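Local coordinates for 4-alpha-glucanotransferase (Streptococcus agalactiae, PDB 6M6T), which is an amylomaltase (disproportionating enzyme) of the TIM-barrel clan and holds bound glycans in this model, at residues D224-E227 against V228-P232; V140-F143 against A144-M147; K236-R239 against D240-L244. All coordinates share one frame; numbering follows the deposited sequence.

Interaction 1 of 3, residues D224-E227 against V228-P232; sequences DSVE and VWTMP
S225 caps the N-terminus of the short helix 226-230: its OG accepts a hydrogen bond from E227 N (2.7 Å) and a weak one from V228 N. A serine suits this N-cap because its short side chain can curl back to the first backbone N-H groups, which have no earlier turn to bond to, while its own backbone stays extended and lets S225 O take the N-H of W229.

The next carbonyl, V226 O, is gripped twice, by one residue a turn later. T230 N reaches it at 2.9 Å and T230 OG1 at 3.1 Å, from opposite faces of the carbonyl plane. T230 can do both because its chi1 of 75° tucks the hydroxyl between its backbone N and carbonyl carbon, back over the preceding turn. That leaves the methyl to meet V226, whose CG2 lies 3.8 Å from T230 CG2. The same V226 methyl sits at the edge of the W229 indole, close to the ring plane, with CG2 4.4 Å from W229 CE3.

The indole itself projects from the turn: NE1 donates to I166 O, R169 makes a cation-pi contact with it, and W161 meets it edge-to-face. A large ring with one polar N-H suits this buried junction with helix 140-152.

On the other flank E227 and M231 run side by side in the same direction, against W278 of helix 277-289. Chi1 of -87° sets E227 CG beside the M231 methyl, and a bend at chi2 (86°) turns the carboxylate off, where OE1 accepts a weak hydrogen bond from A64 N. M231 is the first residue to leave helical geometry, yet its N still bonds to E227 O at 2.8 Å, and its terminal CE rests 3.6 Å from E227 CG.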
# COMPACT_ATOMS: atom_id res chain seq x y z
N ASP A 224 -0.29 14.73 8.95
CA ASP A 224 -0.95 15.70 8.08
C ASP A 224 -2.15 15.01 7.45
O ASP A 224 -2.12 14.58 6.30
CB ASP A 224 0.04 16.20 7.03
CG ASP A 224 -0.40 17.48 6.37
OD1 ASP A 224 -1.27 18.17 6.95
OD2 ASP A 224 0.14 17.80 5.28
N SER A 225 -3.24 14.95 8.21
CA SER A 225 -4.31 13.99 7.96
C SER A 225 -5.66 14.53 8.39
O SER A 225 -5.75 15.28 9.37
CB SER A 225 -4.02 12.68 8.71
OG SER A 225 -5.21 12.02 9.10
N VAL A 226 -6.71 14.14 7.66
CA VAL A 226 -8.07 14.48 8.05
C VAL A 226 -8.45 13.80 9.36
O VAL A 226 -9.41 14.22 10.02
CB VAL A 226 -9.05 14.12 6.92
CG1 VAL A 226 -9.17 12.62 6.75
CG2 VAL A 226 -10.41 14.72 7.18
N GLU A 227 -7.72 12.77 9.76
CA GLU A 227 -8.04 12.07 11.01
C GLU A 227 -7.46 12.79 12.22
O GLU A 227 -8.13 12.93 13.25
CB GLU A 227 -7.55 10.62 10.94
CG GLU A 227 -8.55 9.64 10.31
CD GLU A 227 -8.44 9.58 8.79
OE1 GLU A 227 -7.34 9.88 8.25
OE2 GLU A 227 -9.44 9.21 8.13
N VAL A 228 -6.21 13.25 12.11
CA VAL A 228 -5.61 14.11 13.12
C VAL A 228 -6.40 15.39 13.28
O VAL A 228 -6.41 16.00 14.36
CB VAL A 228 -4.14 14.39 12.73
CG1 VAL A 228 -3.52 15.43 13.65
CG2 VAL A 228 -3.34 13.09 12.76
N TRP A 229 -7.08 15.82 12.21
CA TRP A 229 -7.91 17.01 12.23
C TRP A 229 -9.27 16.76 12.91
O TRP A 229 -9.60 17.41 13.91
CB TRP A 229 -8.10 17.51 10.80
CG TRP A 229 -8.59 18.89 10.72
CD1 TRP A 229 -8.18 19.95 11.47
CD2 TRP A 229 -9.61 19.38 9.85
NE1 TRP A 229 -8.88 21.07 11.12
CE2 TRP A 229 -9.77 20.75 10.12
CE3 TRP A 229 -10.42 18.80 8.86
CZ2 TRP A 229 -10.68 21.55 9.44
CZ3 TRP A 229 -11.33 19.59 8.20
CH2 TRP A 229 -11.46 20.95 8.49
N THR A 230 -10.08 15.84 12.36
CA THR A 230 -11.44 15.65 12.86
C THR A 230 -11.53 14.76 14.09
O THR A 230 -12.54 14.81 14.81
CB THR A 230 -12.32 15.02 11.78
OG1 THR A 230 -12.00 13.64 11.67
CG2 THR A 230 -12.10 15.68 10.44
N MET A 231 -10.52 13.94 14.35
CA MET A 231 -10.56 12.97 15.44
C MET A 231 -9.23 12.95 16.19
O MET A 231 -8.55 11.93 16.25
CB MET A 231 -10.90 11.58 14.91
CG MET A 231 -12.30 11.40 14.33
SD MET A 231 -12.50 9.72 13.69
CE MET A 231 -11.63 9.84 12.12
N PRO A 232 -8.83 14.09 16.78
CA PRO A 232 -7.50 14.15 17.42
C PRO A 232 -7.36 13.25 18.63
O PRO A 232 -6.22 12.93 19.02
CB PRO A 232 -7.39 15.63 17.83
CG PRO A 232 -8.81 16.06 18.04
CD PRO A 232 -9.61 15.32 17.00

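Interaction 2 of 3, residues V140-F143 against A144-M147; sequences VTDF and AEFM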
# COMPACT_ATOMS: atom_id res chain seq x y z
N VAL A 140 -16.33 11.22 2.91
CA VAL A 140 -15.72 11.89 1.77
C VAL A 140 -15.62 13.39 2.02
O VAL A 140 -14.53 13.96 1.95
CB VAL A 140 -16.47 11.60 0.47
CG1 VAL A 140 -15.81 12.35 -0.68
CG2 VAL A 140 -16.44 10.13 0.16
N THR A 141 -16.74 14.02 2.38
CA THR A 141 -16.82 15.48 2.35
C THR A 141 -15.81 16.13 3.30
O THR A 141 -15.25 17.17 2.98
CB THR A 141 -18.25 15.95 2.68
OG1 THR A 141 -18.57 15.62 4.04
CG2 THR A 141 -19.25 15.27 1.76
N ASP A 142 -15.56 15.54 4.47
CA ASP A 142 -14.65 16.24 5.37
C ASP A 142 -13.20 16.01 4.98
O ASP A 142 -12.35 16.89 5.23
CB ASP A 142 -14.92 15.88 6.83
CG ASP A 142 -15.60 17.06 7.60
OD1 ASP A 142 -15.33 18.25 7.28
OD2 ASP A 142 -16.43 16.79 8.51
N PHE A 143 -12.90 14.91 4.30
CA PHE A 143 -11.60 14.80 3.64
C PHE A 143 -11.48 15.83 2.53
O PHE A 143 -10.40 16.40 2.30
CB PHE A 143 -11.39 13.39 3.09
CG PHE A 143 -10.41 13.35 1.96
CD1 PHE A 143 -9.05 13.31 2.21
CD2 PHE A 143 -10.86 13.39 0.63
CE1 PHE A 143 -8.14 13.29 1.17
CE2 PHE A 143 -9.96 13.39 -0.42
CZ PHE A 143 -8.60 13.34 -0.16
N ALA A 144 -12.58 16.09 1.81
CA ALA A 144 -12.52 17.04 0.70
C ALA A 144 -12.30 18.45 1.23
O ALA A 144 -11.56 19.25 0.63
CB ALA A 144 -13.79 16.94 -0.15
N GLU A 145 -12.90 18.76 2.37
CA GLU A 145 -12.64 20.05 3.00
C GLU A 145 -11.21 20.12 3.51
O GLU A 145 -10.57 21.16 3.41
CB GLU A 145 -13.64 20.31 4.13
CG GLU A 145 -15.07 20.43 3.64
CD GLU A 145 -16.10 20.43 4.75
OE1 GLU A 145 -15.72 20.72 5.91
OE2 GLU A 145 -17.30 20.15 4.46
N PHE A 146 -10.69 19.02 4.05
CA PHE A 146 -9.29 19.01 4.46
C PHE A 146 -8.38 19.37 3.29
O PHE A 146 -7.51 20.23 3.40
CB PHE A 146 -8.91 17.65 5.03
CG PHE A 146 -7.47 17.54 5.48
CD1 PHE A 146 -7.10 17.94 6.76
CD2 PHE A 146 -6.50 17.02 4.64
CE1 PHE A 146 -5.79 17.83 7.19
CE2 PHE A 146 -5.18 16.92 5.05
CZ PHE A 146 -4.82 17.33 6.33
N MET A 147 -8.59 18.71 2.14
CA MET A 147 -7.76 19.00 0.97
C MET A 147 -7.96 20.43 0.48
O MET A 147 -7.00 21.06 0.02
CB MET A 147 -8.06 18.01 -0.15
CG MET A 147 -7.60 16.60 0.14
SD MET A 147 -5.82 16.42 0.48
CE MET A 147 -5.10 17.57 -0.71
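Four consecutive backbone hydrogen bonds tie V140-F143 to A144-M147, each residue accepting from the one four places later. V140 O takes A144 N at 2.9 Å, T141 O takes E145 N, D142 O takes F146 N, and F143 O takes M147 N.

Outside this spine two acids stand one turn apart, D142 OD1 lying 2.9 Å from E145 OE1 with the carboxylate planes turned 75° to each other. Two carboxylates this close would probably repel if both are charged, but nearby arginines probably offset this: R178 NE forms a salt bridge with E145 OE1, and R169 and R178 make long, weak ion pairs with D142.

All of this belongs to the first two turns of the alpha-helix 140-152, whose acidic flank gives way to an apolar one. There F143 and M147, four residues apart, form a Met-aromatic contact. M147 CG lies over one face of the phenyl ring, 3.4 Å from F143 CZ, and SD is 4.8 Å from the ring centroid. Chi1 of -69° sets CG over the ring, and the bend at chi2 (-58°) leaves SD obliquely beside it; an unbranched thioether chain suits such a flat surface. V140 O meets the ring at its edge, in plane.

The F146 ring packs on V226 and W229 of helix 226-230.

Interaction 3 of 3, residues K236-R239 against D240-L244; sequences KLDR and DKQPL
The flat carboxylate of D238 folds over the turn toward Q242, whose backbone N meets OD1 from above the carboxylate plane at 3.0 Å, with a nearly straight N-H...O angle of 171°. The side-chain amide of Q242 is turned 59° from that plane, and its CG lies 4.0 Å from D238 OD1. The carboxylate gets there because chi1 of 57° sets CG between the backbone N and carbonyl carbon; aspartate, with a short side chain ending in an acceptor, fits the place.

The surrounding chain is a short beta-hairpin without regular strands, closed by a type I turn from D238 to K241. K241 N bonds to D238 O at 3.0 Å and D238 N bonds weakly to Q242 O, while K241 adopts left-handed helical backbone angles: the geometry of a type I turn with a G1 beta bulge. The K241 side chain points away from the K236-R239 segment, and its NZ donates to W229 O and I167 O.

Farther along, L237 and P243 form the single beta bridge, a non-hydrogen-bonded pair. Proline suits it, since no N-H is required there. L237 CD2 packs 3.6 Å from P243 CA.

Beyond the bridge L244 N donates to K236 O at 3.0 Å, while the extended lysine chain carries NZ to E306 in a salt bridge and to the hydroxyl of Y304. L244 lies back across the hairpin: its CG is 3.4 Å from K236 O, and its CD2 reaches to 4.0 Å from D238 CB.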
# COMPACT_ATOMS: atom_id res chain seq x y z
N LYS A 236 -1.65 10.83 20.38
CA LYS A 236 -0.96 11.56 21.44
C LYS A 236 -0.52 12.88 20.84
O LYS A 236 0.59 13.01 20.33
CB LYS A 236 0.23 10.75 21.95
CG LYS A 236 -0.11 9.42 22.61
CD LYS A 236 1.16 8.67 23.03
CE LYS A 236 0.80 7.37 23.78
NZ LYS A 236 1.97 6.59 24.29
N LEU A 237 -1.40 13.89 20.89
CA LEU A 237 -1.08 15.21 20.37
C LEU A 237 -1.39 16.27 21.42
O LEU A 237 -2.02 16.00 22.45
CB LEU A 237 -1.84 15.53 19.08
CG LEU A 237 -1.92 14.49 17.95
CD1 LEU A 237 -3.21 14.67 17.19
CD2 LEU A 237 -0.72 14.51 16.99
N ASP A 238 -0.92 17.49 21.15
CA ASP A 238 -1.13 18.64 22.01
C ASP A 238 -2.21 19.58 21.44
O ASP A 238 -2.90 19.25 20.47
CB ASP A 238 0.19 19.37 22.25
CG ASP A 238 0.86 19.80 20.97
OD1 ASP A 238 0.14 20.03 19.97
OD2 ASP A 238 2.11 19.92 20.98
N ARG A 239 -2.34 20.76 22.04
CA ARG A 239 -3.42 21.68 21.70
C ARG A 239 -3.30 22.21 20.28
O ARG A 239 -4.33 22.46 19.63
CB ARG A 239 -3.46 22.84 22.70
CG ARG A 239 -4.21 22.53 23.98
CD ARG A 239 -3.78 23.44 25.13
NE ARG A 239 -2.51 23.02 25.73
CZ ARG A 239 -2.40 22.33 26.86
NH1 ARG A 239 -3.49 21.97 27.54
NH2 ARG A 239 -1.20 21.99 27.33
N ASP A 240 -2.09 22.41 19.77
CA ASP A 240 -1.93 22.80 18.37
C ASP A 240 -1.59 21.60 17.47
O ASP A 240 -0.89 21.74 16.46
CB ASP A 240 -0.90 23.92 18.23
CG ASP A 240 -1.57 25.31 18.00
OD1 ASP A 240 -2.81 25.34 17.75
OD2 ASP A 240 -0.87 26.35 18.06
N LYS A 241 -2.08 20.41 17.86
CA LYS A 241 -2.17 19.21 17.03
C LYS A 241 -0.83 18.76 16.45
O LYS A 241 -0.76 18.24 15.33
CB LYS A 241 -3.21 19.38 15.93
CG LYS A 241 -4.56 18.82 16.31
CD LYS A 241 -5.72 19.39 15.50
CE LYS A 241 -7.04 18.91 16.08
NZ LYS A 241 -8.21 19.65 15.54
N GLN A 242 0.25 18.90 17.24
CA GLN A 242 1.52 18.36 16.79
C GLN A 242 1.88 17.12 17.60
O GLN A 242 1.56 17.02 18.79
CB GLN A 242 2.64 19.39 16.88
CG GLN A 242 2.14 20.78 16.57
CD GLN A 242 3.09 21.55 15.69
OE1 GLN A 242 4.14 21.04 15.28
NE2 GLN A 242 2.72 22.80 15.38
N PRO A 243 2.55 16.16 16.97
CA PRO A 243 2.78 14.86 17.62
C PRO A 243 3.68 14.99 18.85
O PRO A 243 4.79 15.54 18.77
CB PRO A 243 3.43 14.02 16.52
CG PRO A 243 3.14 14.75 15.26
CD PRO A 243 3.05 16.18 15.58
N LEU A 244 3.19 14.47 19.99
CA LEU A 244 4.02 14.35 21.19
C LEU A 244 5.17 13.38 20.95
O LEU A 244 6.34 13.71 21.20
CB LEU A 244 3.18 13.88 22.38
CG LEU A 244 2.02 14.72 22.91
CD1 LEU A 244 1.44 14.12 24.21
CD2 LEU A 244 2.45 16.17 23.07

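Overall arrangement
Interactions 1 and 2 are buried helical turns, whereas interaction 3 is a hairpin at the surface. The first two belong to helices 226-230 and 140-152, which meet directly: the F146 ring lies against D224 and S225, and V226 CG2 rests on F143 CA. Interaction 3 joins interaction 1 through V228 against L237 and the K241 side chain reaching helix 226-230, but does not touch interaction 2. Chemistry follows place. Helical backbone bonding and aromatic or thioether packing dominate the buried faces, with capping at the start of helix 226-230 and acid-arginine pairing on the flank of interaction 2; in the exposed hairpin a few backbone bonds are supplemented by one carboxylate acceptor, and lysines tie it to its neighbours.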